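Local coordinates for protein enoyl-CoA hydratase (Mycobacterium tuberculosis, PDB 4JJT) that probably acts as an enoyl-CoA hydratase of the crotonase superfamily, a lyase adding water across the double bond of an enoyl-CoA thioester, at residues L9-D12 and V17-L20; I114-E119 and L182-R187. All coordinates share one frame; numbering follows the deposited sequence.

Interaction 1. Residues L9-D12 and V17-L20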
# COMPACT_ATOMS: atom_id res chain seq x y z
N LEU A 9 -1.74 16.22 -36.28
CA LEU A 9 -2.03 14.88 -35.80
C LEU A 9 -2.71 14.07 -36.90
O LEU A 9 -3.82 14.40 -37.32
CB LEU A 9 -2.91 14.92 -34.56
CG LEU A 9 -3.17 13.57 -33.89
CD1 LEU A 9 -1.90 13.04 -33.25
CD2 LEU A 9 -4.30 13.67 -32.88
N LEU A 10 -2.05 13.02 -37.37
CA LEU A 10 -2.61 12.17 -38.41
C LEU A 10 -3.43 11.04 -37.79
O LEU A 10 -2.98 10.37 -36.86
CB LEU A 10 -1.51 11.62 -39.31
CG LEU A 10 -0.74 12.70 -40.09
CD1 LEU A 10 0.41 12.10 -40.87
CD2 LEU A 10 -1.68 13.46 -41.01
N ILE A 11 -4.63 10.84 -38.31
CA ILE A 11 -5.56 9.85 -37.77
C ILE A 11 -6.01 8.87 -38.85
O ILE A 11 -6.71 9.24 -39.79
CB ILE A 11 -6.79 10.53 -37.13
CG1 ILE A 11 -6.35 11.42 -35.97
CG2 ILE A 11 -7.78 9.49 -36.67
CD1 ILE A 11 -7.47 12.22 -35.35
N ASP A 12 -5.60 7.61 -38.70
CA ASP A 12 -5.90 6.58 -39.69
C ASP A 12 -6.67 5.42 -39.08
O ASP A 12 -6.44 5.06 -37.92
CB ASP A 12 -4.60 6.08 -40.33
CG ASP A 12 -4.77 4.73 -41.00
OD1 ASP A 12 -5.22 4.68 -42.16
OD2 ASP A 12 -4.45 3.70 -40.35
N VAL A 17 -8.05 -0.93 -36.40
CA VAL A 17 -6.87 -0.39 -35.73
C VAL A 17 -6.75 1.10 -36.00
O VAL A 17 -6.70 1.53 -37.15
CB VAL A 17 -5.58 -1.09 -36.19
CG1 VAL A 17 -4.36 -0.42 -35.57
CG2 VAL A 17 -5.63 -2.57 -35.84
N ARG A 18 -6.72 1.89 -34.93
CA ARG A 18 -6.60 3.34 -35.02
C ARG A 18 -5.16 3.80 -34.80
O ARG A 18 -4.60 3.64 -33.71
CB ARG A 18 -7.53 4.00 -34.00
CG ARG A 18 -7.32 5.49 -33.82
CD ARG A 18 -7.78 6.27 -35.03
NE ARG A 18 -9.08 5.83 -35.51
CZ ARG A 18 -10.25 6.20 -34.99
NH1 ARG A 18 -10.28 7.04 -33.96
NH2 ARG A 18 -11.38 5.74 -35.50
N THR A 19 -4.55 4.37 -35.84
CA THR A 19 -3.18 4.85 -35.74
C THR A 19 -3.15 6.35 -35.51
O THR A 19 -3.79 7.11 -36.24
CB THR A 19 -2.37 4.51 -37.00
OG1 THR A 19 -2.53 3.12 -37.32
CG2 THR A 19 -0.89 4.80 -36.77
N LEU A 20 -2.42 6.77 -34.49
CA LEU A 20 -2.24 8.19 -34.19
C LEU A 20 -0.80 8.60 -34.42
O LEU A 20 0.11 8.09 -33.76
CB LEU A 20 -2.65 8.50 -32.75
CG LEU A 20 -4.05 8.11 -32.31
CD1 LEU A 20 -4.29 8.54 -30.87
CD2 LEU A 20 -5.10 8.70 -33.24
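Asp12 and Thr19 are joined by two backbone hydrogen bonds, which makes them a hydrogen-bonded pair of an antiparallel hairpin. The bond from Asp12 N to Thr19 O measures 3.1 Å and is nearly straight, 171° at the hydrogen, with the donor in the carbonyl plane. The return bond from Thr19 N to Asp12 O is shorter, 2.9 Å, but its donor stands 21° off the plane of the acceptor carbonyl. Arg18 CA also approaches Asp12 O, at 3.4 Å, in a CA-H...O contact. The Asp12 and Thr19 side chains run alongside each other, yet OD2 of Asp12 and OG1 of Thr19 remain 3.6 Å apart, which gives no hydrogen bond; Asp12 is poorly ordered, so the place of its carboxylate is less certain. Thr19 also rests on Ile56 of strand 54-59.

Leu20 forms the next pair, non-hydrogen-bonded, with Ile11, and both side chains project from the face opposite to that of Asp12 and Thr19. They lie side by side, and CG1 of Ile11 meets CD2 of Leu20 at 4.1 Å. Beyond them, Leu20 reaches Ala42 and Leu43 of helix 33-48, the helix that also receives Leu9. CG2 of Ile11, anti to the backbone N because chi1 is -62°, contacts CD of Arg18 at 3.6 Å. The bent Arg18 chain sets CD beside both this methyl and Asp12 O, and its NE is hydrogen-bonded to Thr13 OG1.

The axes of the two strands pass 5.0 Å apart and run roughly antiparallel. Cohesion between them therefore rests on the paired backbone hydrogen bonds of Asp12 and Thr19 plus the aliphatic contact of Ile11 with Leu20, while the Asp12 carboxylate contributes no specific bond to the pairing.

Interaction 2. Residues I114-E119 and L182-R187; sequences ILIASE and LPTARR
Ile116 meets the helix with its methyl groups: CD1 lies 3.8 Å from Thr184 CG2 and, equally, 3.8 Å from Ala185 CA. Its second branch takes part too, CG2 of Ile116 approaching CG2 of Thr184 at 4.0 Å. The contact with the Ala185 methyl is looser, 4.3 Å from CD1 of Ile116 to CB. No hydrogen bond crosses, and 110 Å² is buried in all, so this is a small apolar contact between buried residues.

With chi2 of Ile116 at 170°, CG1 and CD1 extend from the strand and carry the terminal methyl to the helix backbone. In Thr184 a chi1 of -69° places CG2 anti to the backbone N, where it faces the isoleucine, while OG1 is hydrogen-bonded to Gln180 O, one turn earlier; the methyl and hydroxyl thus do separate work.

Further out, the backbone of Ile116 is bonded to Gly95 and Ile97 of the neighbouring strand 93-97. Thr184 touches Glu174 and Val176 of strand 174-176, and Ala185 lies on Ile56, so helix 181-193 spans several strands of one sheet. Further along the segment, Ser118 OG bonds to His178 ND1 and Glu119 OE1 to His178 N, which ties this part of the chain to the approach to the helix. Arg153 of a second subunit also packs against Ile116.

Helix 181-193, packed on the sheet that holds strands 54-59, 114-118 and 174-176, fits the crotonase fold of the enoyl-CoA hydratase/isomerase family.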
# COMPACT_ATOMS: atom_id res chain seq x y z
N ILE A 114 2.09 -1.55 -24.73
CA ILE A 114 3.11 -2.32 -25.42
C ILE A 114 4.01 -1.42 -26.25
O ILE A 114 3.53 -0.59 -27.02
CB ILE A 114 2.48 -3.37 -26.35
CG1 ILE A 114 1.63 -4.36 -25.55
CG2 ILE A 114 3.55 -4.11 -27.14
CD1 ILE A 114 0.67 -5.15 -26.39
N LEU A 115 5.32 -1.58 -26.11
CA LEU A 115 6.28 -0.79 -26.88
C LEU A 115 7.05 -1.63 -27.89
O LEU A 115 7.56 -2.70 -27.56
CB LEU A 115 7.25 -0.05 -25.96
CG LEU A 115 6.73 1.22 -25.29
CD1 LEU A 115 7.87 1.97 -24.61
CD2 LEU A 115 6.02 2.12 -26.29
N ILE A 116 7.13 -1.13 -29.12
CA ILE A 116 7.93 -1.74 -30.17
C ILE A 116 8.89 -0.70 -30.73
O ILE A 116 8.48 0.34 -31.22
CB ILE A 116 7.04 -2.28 -31.31
CG1 ILE A 116 6.17 -3.43 -30.81
CG2 ILE A 116 7.90 -2.73 -32.48
CD1 ILE A 116 5.12 -3.85 -31.80
N ALA A 117 10.19 -0.99 -30.63
CA ALA A 117 11.21 -0.01 -30.95
C ALA A 117 11.84 -0.21 -32.33
O ALA A 117 12.10 -1.34 -32.74
CB ALA A 117 12.29 0.01 -29.88
N SER A 118 12.06 0.90 -33.03
CA SER A 118 12.87 0.89 -34.23
C SER A 118 14.32 0.77 -33.80
O SER A 118 14.65 1.00 -32.63
CB SER A 118 12.68 2.18 -35.03
OG SER A 118 13.68 2.32 -36.01
N GLU A 119 15.20 0.41 -34.73
CA GLU A 119 16.63 0.37 -34.45
C GLU A 119 17.15 1.78 -34.17
O GLU A 119 18.24 1.95 -33.62
CB GLU A 119 17.38 -0.24 -35.64
CG GLU A 119 17.09 0.45 -36.96
CD GLU A 119 17.76 -0.24 -38.14
OE1 GLU A 119 17.22 -0.17 -39.26
OE2 GLU A 119 18.84 -0.84 -37.94
N LEU A 182 6.17 -0.14 -38.22
CA LEU A 182 4.71 -0.11 -38.33
C LEU A 182 4.08 -1.45 -38.73
O LEU A 182 3.07 -1.84 -38.14
CB LEU A 182 4.25 1.00 -39.28
CG LEU A 182 3.90 2.35 -38.65
CD1 LEU A 182 2.73 2.18 -37.68
CD2 LEU A 182 5.10 2.97 -37.95
N PRO A 183 4.65 -2.16 -39.73
CA PRO A 183 4.12 -3.49 -40.04
C PRO A 183 4.13 -4.45 -38.85
O PRO A 183 3.19 -5.23 -38.69
CB PRO A 183 5.06 -3.99 -41.13
CG PRO A 183 5.52 -2.77 -41.80
CD PRO A 183 5.65 -1.74 -40.73
N THR A 184 5.17 -4.38 -38.03
CA THR A 184 5.25 -5.20 -36.82
C THR A 184 4.15 -4.80 -35.84
O THR A 184 3.48 -5.65 -35.26
CB THR A 184 6.63 -5.08 -36.15
OG1 THR A 184 7.62 -5.70 -36.97
CG2 THR A 184 6.63 -5.75 -34.78
N ALA A 185 3.97 -3.49 -35.69
CA ALA A 185 2.96 -2.94 -34.79
C ALA A 185 1.55 -3.33 -35.22
O ALA A 185 0.66 -3.50 -34.38
CB ALA A 185 3.09 -1.43 -34.72
N ARG A 186 1.35 -3.46 -36.53
CA ARG A 186 0.04 -3.85 -37.06
C ARG A 186 -0.18 -5.35 -36.94
O ARG A 186 -1.32 -5.80 -36.82
CB ARG A 186 -0.09 -3.41 -38.52
CG ARG A 186 0.01 -1.91 -38.73
CD ARG A 186 -0.39 -1.54 -40.15
NE ARG A 186 0.23 -0.28 -40.57
CZ ARG A 186 1.28 -0.20 -41.38
NH1 ARG A 186 1.77 0.99 -41.71
NH2 ARG A 186 1.84 -1.30 -41.86
N ARG A 187 0.90 -6.12 -36.98
CA ARG A 187 0.80 -7.57 -36.86
C ARG A 187 0.37 -7.93 -35.44
O ARG A 187 -0.53 -8.75 -35.24
CB ARG A 187 2.12 -8.25 -37.20
CG ARG A 187 1.95 -9.54 -37.98
CD ARG A 187 3.16 -10.47 -37.86
NE ARG A 187 4.39 -9.85 -38.33
CZ ARG A 187 5.35 -9.41 -37.53
NH1 ARG A 187 5.22 -9.51 -36.21
NH2 ARG A 187 6.45 -8.87 -38.04

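Overall arrangement
From the N terminus the chain first closes interaction 1, a local hairpin with four residues between its segments, at strand 9-14, an outermost strand of the sheet within this chain. It then passes through strands 54-59 and 93-97 to strand 114-118, where interaction 2 opens; 62 residues later helix 181-193 returns to close this much longer loop. The two contacts are in series, neither nested nor crossed. The centres of interactions 1 and 2 are 15 Å apart, and the two do not touch. Both reach strand 54-59. Interaction 1 joins the first two strands of the sheet, and interaction 2 packs helix 181-193 on an inner strand of it.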